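Local coordinates for protein ferredoxin--NADP reductase, apicoplast (Plasmodium falciparum, PDB 3JQQ) that transfers electrons between ferredoxin and NADP(H) through a bound FAD in the apicoplast, and may serve the terminal step of isoprenoid precursor biosynthesis, at residues 6-10 with 45-49. The protein carries 1 engineered substitution. Sequence-based numbering, arbitrary orientation.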
ATOM      1  N   PHE B   6      -7.934  26.847  -0.095  1.00 40.17           N
ATOM      2  CA  PHE B   6      -7.636  26.308   1.226  1.00 39.37           C
ATOM      3  C   PHE B   6      -6.358  25.461   1.220  1.00 38.82           C
ATOM      4  O   PHE B   6      -5.773  25.196   2.275  1.00 38.70           O
ATOM      5  CB  PHE B   6      -8.811  25.483   1.750  1.00 39.35           C
ATOM      6  CG  PHE B   6     -10.075  26.276   1.945  1.00 39.11           C
ATOM      7  CD1 PHE B   6     -10.028  27.579   2.414  1.00 38.86           C
ATOM      8  CD2 PHE B   6     -11.312  25.710   1.680  1.00 38.62           C
ATOM      9  CE1 PHE B   6     -11.189  28.307   2.599  1.00 38.72           C
ATOM     10  CE2 PHE B   6     -12.475  26.433   1.865  1.00 38.63           C
ATOM     11  CZ  PHE B   6     -12.415  27.731   2.326  1.00 38.63           C
ATOM     12  N   ILE B   7      -5.924  25.050   0.031  1.00 38.07           N
ATOM     13  CA  ILE B   7      -4.732  24.215  -0.101  1.00 37.33           C
ATOM     14  C   ILE B   7      -3.481  24.853   0.523  1.00 36.85           C
ATOM     15  O   ILE B   7      -3.135  25.995   0.223  1.00 36.78           O
ATOM     16  CB  ILE B   7      -4.428  23.867  -1.576  1.00 37.34           C
ATOM     17  CG1 ILE B   7      -5.305  22.707  -2.051  1.00 37.30           C
ATOM     18  CG2 ILE B   7      -2.961  23.498  -1.742  1.00 37.22           C
ATOM     19  CD1 ILE B   7      -6.665  23.138  -2.574  1.00 37.21           C
ATOM     20  N   ASN B   8      -2.816  24.094   1.388  1.00 36.19           N
ATOM     21  CA  ASN B   8      -1.524  24.488   1.951  1.00 35.58           C
ATOM     22  C   ASN B   8      -1.542  25.716   2.859  1.00 35.07           C
ATOM     23  O   ASN B   8      -0.513  26.364   3.059  1.00 34.99           O
ATOM     24  CB  ASN B   8      -0.481  24.646   0.841  1.00 35.66           C
ATOM     25  CG  ASN B   8      -0.000  23.312   0.308  1.00 35.92           C
ATOM     26  OD1 ASN B   8       0.170  22.355   1.066  1.00 36.30           O
ATOM     27  ND2 ASN B   8       0.221  23.241  -0.999  1.00 36.24           N
ATOM     28  N   LEU B   9      -2.710  26.026   3.412  1.00 34.47           N
ATOM     29  CA  LEU B   9      -2.804  27.044   4.445  1.00 33.95           C
ATOM     30  C   LEU B   9      -1.835  26.693   5.562  1.00 33.44           C
ATOM     31  O   LEU B   9      -1.167  27.563   6.121  1.00 33.38           O
ATOM     32  CB  LEU B   9      -4.229  27.121   4.994  1.00 34.00           C
ATOM     33  CG  LEU B   9      -5.145  28.200   4.394  1.00 34.37           C
ATOM     34  CD1 LEU B   9      -4.966  28.287   2.891  1.00 34.44           C
ATOM     35  CD2 LEU B   9      -6.601  27.935   4.757  1.00 34.60           C
ATOM     36  N   TYR B  10      -1.768  25.405   5.881  1.00 32.81           N
ATOM     37  CA  TYR B  10      -0.831  24.918   6.876  1.00 32.37           C
ATOM     38  C   TYR B  10       0.136  23.929   6.249  1.00 32.45           C
ATOM     39  O   TYR B  10      -0.258  23.054   5.479  1.00 32.25           O
ATOM     40  CB  TYR B  10      -1.573  24.304   8.064  1.00 32.08           C
ATOM     41  CG  TYR B  10      -2.464  25.312   8.742  1.00 31.27           C
ATOM     42  CD1 TYR B  10      -3.823  25.357   8.473  1.00 30.55           C
ATOM     43  CD2 TYR B  10      -1.935  26.250   9.619  1.00 30.65           C
ATOM     44  CE1 TYR B  10      -4.636  26.292   9.078  1.00 30.50           C
ATOM     45  CE2 TYR B  10      -2.740  27.189  10.228  1.00 30.42           C
ATOM     46  CZ  TYR B  10      -4.088  27.204   9.955  1.00 30.37           C
ATOM     47  OH  TYR B  10      -4.898  28.143  10.557  1.00 30.72           O
ATOM     48  N   LEU B  45     -10.148  27.015  12.700  1.00 25.05           N
ATOM     49  CA  LEU B  45      -8.993  27.520  11.953  1.00 24.54           C
ATOM     50  C   LEU B  45      -8.578  26.691  10.734  1.00 24.14           C
ATOM     51  O   LEU B  45      -7.992  27.225   9.792  1.00 24.21           O
ATOM     52  CB  LEU B  45      -7.793  27.684  12.886  1.00 24.73           C
ATOM     53  CG  LEU B  45      -7.484  29.079  13.435  1.00 24.90           C
ATOM     54  CD1 LEU B  45      -8.745  29.931  13.571  1.00 24.97           C
ATOM     55  CD2 LEU B  45      -6.751  28.964  14.761  1.00 24.93           C
ATOM     56  N   PHE B  46      -8.851  25.390  10.759  1.00 23.41           N
ATOM     57  CA  PHE B  46      -8.482  24.533   9.635  1.00 22.61           C
ATOM     58  C   PHE B  46      -9.546  24.600   8.544  1.00 22.49           C
ATOM     59  O   PHE B  46     -10.711  24.248   8.765  1.00 22.27           O
ATOM     60  CB  PHE B  46      -8.266  23.088  10.084  1.00 22.43           C
ATOM     61  CG  PHE B  46      -7.479  22.266   9.108  1.00 21.18           C
ATOM     62  CD1 PHE B  46      -6.094  22.300   9.118  1.00 19.96           C
ATOM     63  CD2 PHE B  46      -8.125  21.463   8.175  1.00 20.26           C
ATOM     64  CE1 PHE B  46      -5.363  21.550   8.223  1.00 19.53           C
ATOM     65  CE2 PHE B  46      -7.397  20.708   7.273  1.00 19.97           C
ATOM     66  CZ  PHE B  46      -6.015  20.750   7.296  1.00 19.72           C
ATOM     67  N   LYS B  47      -9.141  25.055   7.365  1.00 22.31           N
ATOM     68  CA  LYS B  47     -10.078  25.258   6.265  1.00 22.28           C
ATOM     69  C   LYS B  47      -9.935  24.159   5.229  1.00 21.97           C
ATOM     70  O   LYS B  47      -8.821  23.807   4.823  1.00 21.91           O
ATOM     71  CB  LYS B  47      -9.835  26.625   5.618  1.00 22.46           C
ATOM     72  CG  LYS B  47     -10.041  27.801   6.556  1.00 23.37           C
ATOM     73  CD  LYS B  47     -11.518  28.126   6.713  1.00 25.05           C
ATOM     74  CE  LYS B  47     -11.721  29.328   7.624  1.00 25.87           C
ATOM     75  NZ  LYS B  47     -13.139  29.786   7.615  1.00 27.24           N
ATOM     76  N   TYR B  48     -11.068  23.617   4.801  1.00 21.50           N
ATOM     77  CA  TYR B  48     -11.065  22.531   3.847  1.00 21.28           C
ATOM     78  C   TYR B  48     -12.421  22.420   3.181  1.00 21.43           C
ATOM     79  O   TYR B  48     -13.427  22.909   3.697  1.00 21.31           O
ATOM     80  CB  TYR B  48     -10.729  21.205   4.546  1.00 21.14           C
ATOM     81  CG  TYR B  48     -11.770  20.763   5.555  1.00 20.52           C
ATOM     82  CD1 TYR B  48     -11.712  21.191   6.874  1.00 20.17           C
ATOM     83  CD2 TYR B  48     -12.810  19.917   5.187  1.00 20.22           C
ATOM     84  CE1 TYR B  48     -12.662  20.794   7.800  1.00 20.20           C
ATOM     85  CE2 TYR B  48     -13.762  19.511   6.109  1.00 20.17           C
ATOM     86  CZ  TYR B  48     -13.684  19.956   7.413  1.00 20.35           C
ATOM     87  OH  TYR B  48     -14.626  19.555   8.335  1.00 20.91           O
ATOM     88  N   LEU B  49     -12.433  21.777   2.021  1.00 21.65           N
ATOM     89  CA  LEU B  49     -13.669  21.389   1.376  1.00 21.91           C
ATOM     90  C   LEU B  49     -13.834  19.892   1.561  1.00 21.85           C
ATOM     91  O   LEU B  49     -12.847  19.163   1.737  1.00 21.95           O
ATOM     92  CB  LEU B  49     -13.624  21.713  -0.117  1.00 22.03           C
ATOM     93  CG  LEU B  49     -13.576  23.187  -0.523  1.00 22.45           C
ATOM     94  CD1 LEU B  49     -13.571  23.313  -2.035  1.00 22.83           C
ATOM     95  CD2 LEU B  49     -14.750  23.947   0.075  1.00 22.99           C
TER
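F6 lays one face of its phenyl ring against the root of the K47 side chain. K47 CB sits 3.8 Å from the centroid of the F6 ring, and the line between them is tilted 28° from the ring normal, which qualifies as a CH-pi contact. CB is displaced from the ring centre, so F6 CD1 is the ring atom closest to K47 CB, at 3.3 Å. Farther along the same ring, F6 CE2 meets the methyl L49 CD2 at 3.8 Å, and here the methyl comes in at the side of the ring, close to its plane. The lysine chain is bent at its second torsion (chi2 -80°), and its ammonium end leads away from 6-10, leaving the aliphatic part to make the contact. L9 adds a methyl to this cluster, with L9 CD2 3.6 Å from K47 CB.

The other end of the contact is carried by Y10. Its hydroxyl OH gives a weak hydrogen bond to the carbonyl O of L45 at 3.3 Å, and that oxygen lies in the plane of the tyrosine ring, at its edge. Y10 and F46 do not stack: although their planes differ by just 14°, the centroids are 6.0 Å apart and the rings meet rim to rim, with Y10 CD1 3.9 Å from F46 CD1.

A type II beta turn begins at F6 and ends at L9, just before Y10, bringing the chain round between the two aromatic contacts. Backbone hydrogen bonds pair F6 and N8 with A156, and Y10 with G155, tying this N-terminal loop to strand 150-157; L9 and Y10 of the loop both face G155, a classic beta bulge. Segment 45-49 belongs to the connection between strands 35-41 and 53-56 in the antiparallel sheet of the FAD-binding domain, with F46 packing on L16 of strand 16-25, L153 of strand 150-157 and L114 of strand 114-123.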